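Local coordinates for protein probable M18-family aminopeptidase 1 (Thermotoga maritima, PDB 2GLF) that probably acts as a metal-dependent aminopeptidase of the M18 family, removing residues from the N-termini of peptides at a two-metal centre, at residues Ala91-Asn103 with Phe114-Trp127. Residues are numbered along the deposited sequence; the frame is centred on the assembly and turned at random.
With MN (manganese (II) ion), chain E.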
loop_
_atom_site.group_PDB
_atom_site.type_symbol
_atom_site.label_atom_id
_atom_site.label_comp_id
_atom_site.label_asym_id
_atom_site.label_seq_id
_atom_site.Cartn_x
_atom_site.Cartn_y
_atom_site.Cartn_z
ATOM N N ALA A 91 -27.674 -34.492 -21.093
ATOM C CA ALA A 91 -27.389 -33.065 -21.157
ATOM C C ALA A 91 -28.320 -32.281 -20.235
ATOM O O ALA A 91 -29.218 -32.851 -19.613
ATOM C CB ALA A 91 -27.535 -32.573 -22.585
ATOM N N HIS A 92 -28.091 -30.976 -20.131
ATOM C CA HIS A 92 -28.931 -30.128 -19.297
ATOM C C HIS A 92 -29.596 -29.060 -20.159
ATOM O O HIS A 92 -29.025 -28.592 -21.144
ATOM C CB HIS A 92 -28.119 -29.505 -18.147
ATOM C CG HIS A 92 -27.119 -28.469 -18.569
ATOM N ND1 HIS A 92 -27.426 -27.125 -18.643
ATOM C CD2 HIS A 92 -25.797 -28.569 -18.853
ATOM C CE1 HIS A 92 -26.335 -26.443 -18.949
ATOM N NE2 HIS A 92 -25.333 -27.295 -19.081
ATOM N N ILE A 93 -30.820 -28.695 -19.801
ATOM C CA ILE A 93 -31.548 -27.715 -20.576
ATOM C C ILE A 93 -31.760 -26.391 -19.858
ATOM O O ILE A 93 -32.497 -25.534 -20.343
ATOM C CB ILE A 93 -32.905 -28.287 -21.050
ATOM C CG1 ILE A 93 -33.692 -28.846 -19.868
ATOM C CG2 ILE A 93 -32.673 -29.380 -22.077
ATOM C CD1 ILE A 93 -35.037 -29.405 -20.257
ATOM N N ASP A 94 -31.118 -26.212 -18.710
ATOM C CA ASP A 94 -31.234 -24.942 -18.004
ATOM C C ASP A 94 -30.035 -24.094 -18.446
ATOM O O ASP A 94 -28.978 -24.637 -18.774
ATOM C CB ASP A 94 -31.201 -25.145 -16.489
ATOM C CG ASP A 94 -29.901 -25.747 -16.008
ATOM O OD1 ASP A 94 -29.337 -25.223 -15.022
ATOM O OD2 ASP A 94 -29.445 -26.746 -16.613
ATOM N N SER A 95 -30.199 -22.774 -18.473
ATOM C CA SER A 95 -29.119 -21.879 -18.884
ATOM C C SER A 95 -29.058 -20.632 -18.021
ATOM O O SER A 95 -30.076 -20.188 -17.492
ATOM C CB SER A 95 -29.309 -21.443 -20.335
ATOM O OG SER A 95 -29.066 -22.508 -21.226
ATOM N N PRO A 96 -27.857 -20.051 -17.854
ATOM C CA PRO A 96 -27.789 -18.842 -17.031
ATOM C C PRO A 96 -28.873 -17.858 -17.486
ATOM O O PRO A 96 -29.149 -17.717 -18.684
ATOM C CB PRO A 96 -26.367 -18.352 -17.283
ATOM C CG PRO A 96 -25.601 -19.648 -17.356
ATOM C CD PRO A 96 -26.504 -20.503 -18.238
ATOM N N ARG A 97 -29.500 -17.197 -16.521
ATOM C CA ARG A 97 -30.573 -16.256 -16.812
ATOM C C ARG A 97 -30.766 -15.325 -15.623
ATOM O O ARG A 97 -29.881 -15.178 -14.776
ATOM C CB ARG A 97 -31.866 -17.035 -17.037
ATOM C CG ARG A 97 -32.182 -17.997 -15.883
ATOM C CD ARG A 97 -33.405 -18.844 -16.173
ATOM N NE ARG A 97 -33.247 -20.239 -15.753
ATOM C CZ ARG A 97 -33.454 -20.691 -14.519
ATOM N NH1 ARG A 97 -33.836 -19.865 -13.553
ATOM N NH2 ARG A 97 -33.279 -21.980 -14.252
ATOM N N LEU A 98 -31.936 -14.697 -15.579
ATOM C CA LEU A 98 -32.314 -13.815 -14.485
ATOM C C LEU A 98 -33.722 -14.256 -14.088
ATOM O O LEU A 98 -34.558 -14.500 -14.955
ATOM C CB LEU A 98 -32.349 -12.351 -14.932
ATOM C CG LEU A 98 -31.076 -11.673 -15.445
ATOM C CD1 LEU A 98 -31.413 -10.244 -15.870
ATOM C CD2 LEU A 98 -30.000 -11.672 -14.370
ATOM N N ASP A 99 -33.975 -14.380 -12.787
ATOM C CA ASP A 99 -35.293 -14.779 -12.302
ATOM C C ASP A 99 -35.962 -13.631 -11.564
ATOM O O ASP A 99 -35.323 -12.958 -10.766
ATOM C CB ASP A 99 -35.203 -15.956 -11.320
ATOM C CG ASP A 99 -34.756 -17.255 -11.969
ATOM O OD1 ASP A 99 -34.931 -17.423 -13.197
ATOM O OD2 ASP A 99 -34.243 -18.126 -11.225
ATOM N N PHE A 100 -37.242 -13.407 -11.835
ATOM C CA PHE A 100 -37.996 -12.377 -11.131
ATOM C C PHE A 100 -38.001 -12.828 -9.663
ATOM O O PHE A 100 -38.170 -14.015 -9.384
ATOM C CB PHE A 100 -39.454 -12.361 -11.616
ATOM C CG PHE A 100 -39.730 -11.435 -12.774
ATOM C CD1 PHE A 100 -38.732 -11.075 -13.671
ATOM C CD2 PHE A 100 -41.023 -10.961 -12.988
ATOM C CE1 PHE A 100 -39.019 -10.259 -14.761
ATOM C CE2 PHE A 100 -41.315 -10.151 -14.071
ATOM C CZ PHE A 100 -40.311 -9.799 -14.960
ATOM N N LYS A 101 -37.811 -11.907 -8.724
ATOM C CA LYS A 101 -37.861 -12.284 -7.313
ATOM C C LYS A 101 -39.322 -12.558 -6.970
ATOM O O LYS A 101 -40.208 -12.270 -7.768
ATOM C CB LYS A 101 -37.344 -11.154 -6.424
ATOM C CG LYS A 101 -35.836 -11.059 -6.336
ATOM C CD LYS A 101 -35.426 -10.089 -5.246
ATOM C CE LYS A 101 -33.919 -10.037 -5.089
ATOM N NZ LYS A 101 -33.525 -8.968 -4.130
ATOM N N PRO A 102 -39.593 -13.123 -5.784
ATOM C CA PRO A 102 -40.991 -13.397 -5.423
ATOM C C PRO A 102 -41.877 -12.142 -5.502
ATOM O O PRO A 102 -42.996 -12.197 -6.015
ATOM C CB PRO A 102 -40.870 -13.966 -4.014
ATOM C CG PRO A 102 -39.562 -14.707 -4.083
ATOM C CD PRO A 102 -38.673 -13.704 -4.790
ATOM N N ASN A 103 -41.390 -11.015 -4.986
ATOM C CA ASN A 103 -42.136 -9.758 -5.072
ATOM C C ASN A 103 -41.261 -8.867 -5.941
ATOM O O ASN A 103 -40.565 -7.991 -5.433
ATOM C CB ASN A 103 -42.316 -9.109 -3.701
ATOM C CG ASN A 103 -43.052 -9.997 -2.727
ATOM O OD1 ASN A 103 -44.092 -10.565 -3.050
ATOM N ND2 ASN A 103 -42.520 -10.112 -1.519
ATOM N N PHE A 114 -38.824 -4.353 -12.080
ATOM C CA PHE A 114 -38.894 -5.776 -11.764
ATOM C C PHE A 114 -37.531 -6.165 -11.221
ATOM O O PHE A 114 -36.540 -6.163 -11.958
ATOM C CB PHE A 114 -39.177 -6.632 -13.004
ATOM C CG PHE A 114 -40.586 -6.557 -13.488
ATOM C CD1 PHE A 114 -40.861 -6.157 -14.789
ATOM C CD2 PHE A 114 -41.638 -6.903 -12.654
ATOM C CE1 PHE A 114 -42.164 -6.102 -15.255
ATOM C CE2 PHE A 114 -42.949 -6.854 -13.107
ATOM C CZ PHE A 114 -43.213 -6.452 -14.414
ATOM N N LYS A 115 -37.471 -6.481 -9.935
ATOM C CA LYS A 115 -36.210 -6.896 -9.350
ATOM C C LYS A 115 -35.973 -8.355 -9.736
ATOM O O LYS A 115 -36.897 -9.165 -9.754
ATOM C CB LYS A 115 -36.242 -6.780 -7.822
ATOM C CG LYS A 115 -36.629 -5.420 -7.285
ATOM C CD LYS A 115 -36.306 -5.316 -5.801
ATOM C CE LYS A 115 -34.853 -4.891 -5.563
ATOM N NZ LYS A 115 -33.822 -5.783 -6.177
ATOM N N THR A 116 -34.741 -8.696 -10.061
ATOM C CA THR A 116 -34.453 -10.068 -10.405
ATOM C C THR A 116 -33.369 -10.574 -9.484
ATOM O O THR A 116 -32.861 -9.845 -8.637
ATOM C CB THR A 116 -33.949 -10.205 -11.837
ATOM O OG1 THR A 116 -32.622 -9.676 -11.924
ATOM C CG2 THR A 116 -34.852 -9.456 -12.790
ATOM N N HIS A 117 -33.033 -11.843 -9.665
ATOM C CA HIS A 117 -31.991 -12.508 -8.910
ATOM C C HIS A 117 -31.400 -13.415 -9.987
ATOM O O HIS A 117 -32.090 -14.283 -10.513
ATOM C CB HIS A 117 -32.611 -13.320 -7.782
ATOM C CG HIS A 117 -31.614 -13.864 -6.813
ATOM N ND1 HIS A 117 -30.516 -14.595 -7.211
ATOM C CD2 HIS A 117 -31.561 -13.810 -5.461
ATOM C CE1 HIS A 117 -29.829 -14.970 -6.146
ATOM N NE2 HIS A 117 -30.443 -14.508 -5.070
ATOM N N TYR A 118 -30.136 -13.199 -10.341
ATOM C CA TYR A 118 -29.526 -13.994 -11.396
ATOM C C TYR A 118 -29.346 -15.467 -11.064
ATOM O O TYR A 118 -29.145 -15.852 -9.911
ATOM C CB TYR A 118 -28.201 -13.367 -11.834
ATOM C CG TYR A 118 -27.069 -13.504 -10.860
ATOM C CD1 TYR A 118 -26.210 -14.605 -10.908
ATOM C CD2 TYR A 118 -26.827 -12.524 -9.906
ATOM C CE1 TYR A 118 -25.134 -14.719 -10.026
ATOM C CE2 TYR A 118 -25.757 -12.628 -9.023
ATOM C CZ TYR A 118 -24.915 -13.726 -9.089
ATOM O OH TYR A 118 -23.857 -13.819 -8.222
ATOM N N TYR A 119 -29.439 -16.286 -12.109
ATOM C CA TYR A 119 -29.321 -17.732 -12.002
ATOM C C TYR A 119 -28.089 -18.224 -12.749
ATOM O O TYR A 119 -27.901 -17.911 -13.928
ATOM C CB TYR A 119 -30.566 -18.372 -12.602
ATOM C CG TYR A 119 -30.504 -19.869 -12.722
ATOM C CD1 TYR A 119 -30.845 -20.688 -11.655
ATOM C CD2 TYR A 119 -30.115 -20.469 -13.915
ATOM C CE1 TYR A 119 -30.806 -22.066 -11.775
ATOM C CE2 TYR A 119 -30.070 -21.847 -14.045
ATOM C CZ TYR A 119 -30.421 -22.639 -12.974
ATOM O OH TYR A 119 -30.415 -24.008 -13.116
ATOM N N GLY A 120 -27.253 -19.001 -12.073
ATOM C CA GLY A 120 -26.060 -19.512 -12.723
ATOM C C GLY A 120 -24.919 -18.513 -12.857
ATOM O O GLY A 120 -24.963 -17.410 -12.294
ATOM N N GLY A 121 -23.901 -18.897 -13.624
ATOM C CA GLY A 121 -22.742 -18.049 -13.811
ATOM C C GLY A 121 -22.770 -17.013 -14.920
ATOM O O GLY A 121 -21.933 -17.053 -15.816
ATOM N N ILE A 122 -23.717 -16.082 -14.865
ATOM C CA ILE A 122 -23.800 -15.010 -15.862
ATOM C C ILE A 122 -22.627 -14.069 -15.577
ATOM O O ILE A 122 -22.126 -14.050 -14.455
ATOM C CB ILE A 122 -25.096 -14.177 -15.700
ATOM C CG1 ILE A 122 -25.039 -13.382 -14.387
ATOM C CG2 ILE A 122 -26.310 -15.084 -15.712
ATOM C CD1 ILE A 122 -26.170 -12.405 -14.188
ATOM N N LYS A 123 -22.183 -13.291 -16.559
ATOM C CA LYS A 123 -21.092 -12.367 -16.276
ATOM C C LYS A 123 -21.612 -11.108 -15.603
ATOM O O LYS A 123 -20.896 -10.477 -14.820
ATOM C CB LYS A 123 -20.299 -12.007 -17.528
ATOM C CG LYS A 123 -19.079 -12.899 -17.700
ATOM C CD LYS A 123 -18.011 -12.239 -18.537
ATOM C CE LYS A 123 -16.739 -13.049 -18.500
ATOM N NZ LYS A 123 -15.658 -12.370 -19.240
ATOM N N LYS A 124 -22.852 -10.746 -15.913
ATOM C CA LYS A 124 -23.507 -9.595 -15.292
ATOM C C LYS A 124 -23.448 -8.310 -16.094
ATOM O O LYS A 124 -24.490 -7.714 -16.381
ATOM C CB LYS A 124 -22.952 -9.365 -13.879
ATOM C CG LYS A 124 -23.953 -8.827 -12.872
ATOM C CD LYS A 124 -23.487 -9.105 -11.453
ATOM C CE LYS A 124 -23.319 -10.602 -11.227
ATOM N NZ LYS A 124 -22.958 -10.971 -9.825
ATOM N N TYR A 125 -22.251 -7.860 -16.455
ATOM C CA TYR A 125 -22.187 -6.644 -17.247
ATOM C C TYR A 125 -22.750 -6.924 -18.638
ATOM O O TYR A 125 -23.033 -6.000 -19.397
ATOM C CB TYR A 125 -20.755 -6.094 -17.334
ATOM C CG TYR A 125 -19.712 -7.046 -17.859
ATOM C CD1 TYR A 125 -18.876 -7.737 -16.988
ATOM C CD2 TYR A 125 -19.540 -7.238 -19.230
ATOM C CE1 TYR A 125 -17.887 -8.596 -17.468
ATOM C CE2 TYR A 125 -18.557 -8.096 -19.721
ATOM C CZ TYR A 125 -17.731 -8.769 -18.837
ATOM O OH TYR A 125 -16.738 -9.593 -19.311
ATOM N N HIS A 126 -22.923 -8.205 -18.961
ATOM C CA HIS A 126 -23.481 -8.607 -20.252
ATOM C C HIS A 126 -24.949 -8.195 -20.356
ATOM O O HIS A 126 -25.424 -7.818 -21.427
ATOM C CB HIS A 126 -23.450 -10.130 -20.433
ATOM C CG HIS A 126 -22.103 -10.699 -20.747
ATOM N ND1 HIS A 126 -21.231 -10.112 -21.638
ATOM C CD2 HIS A 126 -21.510 -11.847 -20.343
ATOM C CE1 HIS A 126 -20.159 -10.875 -21.767
ATOM N NE2 HIS A 126 -20.303 -11.933 -20.991
ATOM N N TRP A 127 -25.651 -8.273 -19.227
ATOM C CA TRP A 127 -27.080 -7.999 -19.154
ATOM C C TRP A 127 -27.540 -6.551 -19.069
ATOM O O TRP A 127 -28.727 -6.287 -18.867
ATOM C CB TRP A 127 -27.676 -8.813 -17.997
ATOM C CG TRP A 127 -27.381 -10.271 -18.153
ATOM C CD1 TRP A 127 -26.158 -10.886 -18.009
ATOM C CD2 TRP A 127 -28.275 -11.277 -18.641
ATOM N NE1 TRP A 127 -26.240 -12.203 -18.392
ATOM C CE2 TRP A 127 -27.529 -12.469 -18.784
ATOM C CE3 TRP A 127 -29.633 -11.288 -18.981
ATOM C CZ2 TRP A 127 -28.102 -13.657 -19.251
ATOM C CZ3 TRP A 127 -30.199 -12.469 -19.445
ATOM C CH2 TRP A 127 -29.434 -13.635 -19.575
HETATM MN MN MN E . -23.006 -26.755 -19.591
HETATM O O HOH W 1 -20.951 -26.142 -20.577
#
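R97 lays its guanidinium flat on the ring of Y119, the planes 11° apart and CZ 3.5 Å from the ring centroid, a cation-pi stack that illustrates how a charged group can be held flat within a strand pair. The ring arrives there because CG of Y119 stands anti to its backbone N (chi1 172°), and NH1, bonded nearly in the guanidinium plane to D99 OD1 at 2.7 Å and also paired with E226, helps hold the guanidinium level. At the ring's edge the hydroxyl gives a hydrogen bond to D94 OD1, on the carboxylate's anti side. A leucine in place of Y119 would probably leave R97 without its stacking surface and D94 OD1 without the hydroxyl. ND1 of H92 makes weak hydrogen bonds to both the backbone O and OD2 of D94, and its NE2 binds manganese at 2.4 Å. L98 packs densely too: CD2 meets CB of Y118 at 3.5 Å, while CD1 lies 3.7 Å from W127 CE3. F100 and F114 form an offset stack, centroids 4.5 Å apart. The contact loosens at the turn: partly exposed G121 keeps its N 4.2 Å from P96 CG. K101 and K115 NZ, 3.8 Å apart, share E182, K101 also pairing with D340 of a second subunit. Five backbone hydrogen bonds knit this antiparallel beta-hairpin, whose base adjoins the two-metal site characteristic of M18 aminopeptidases.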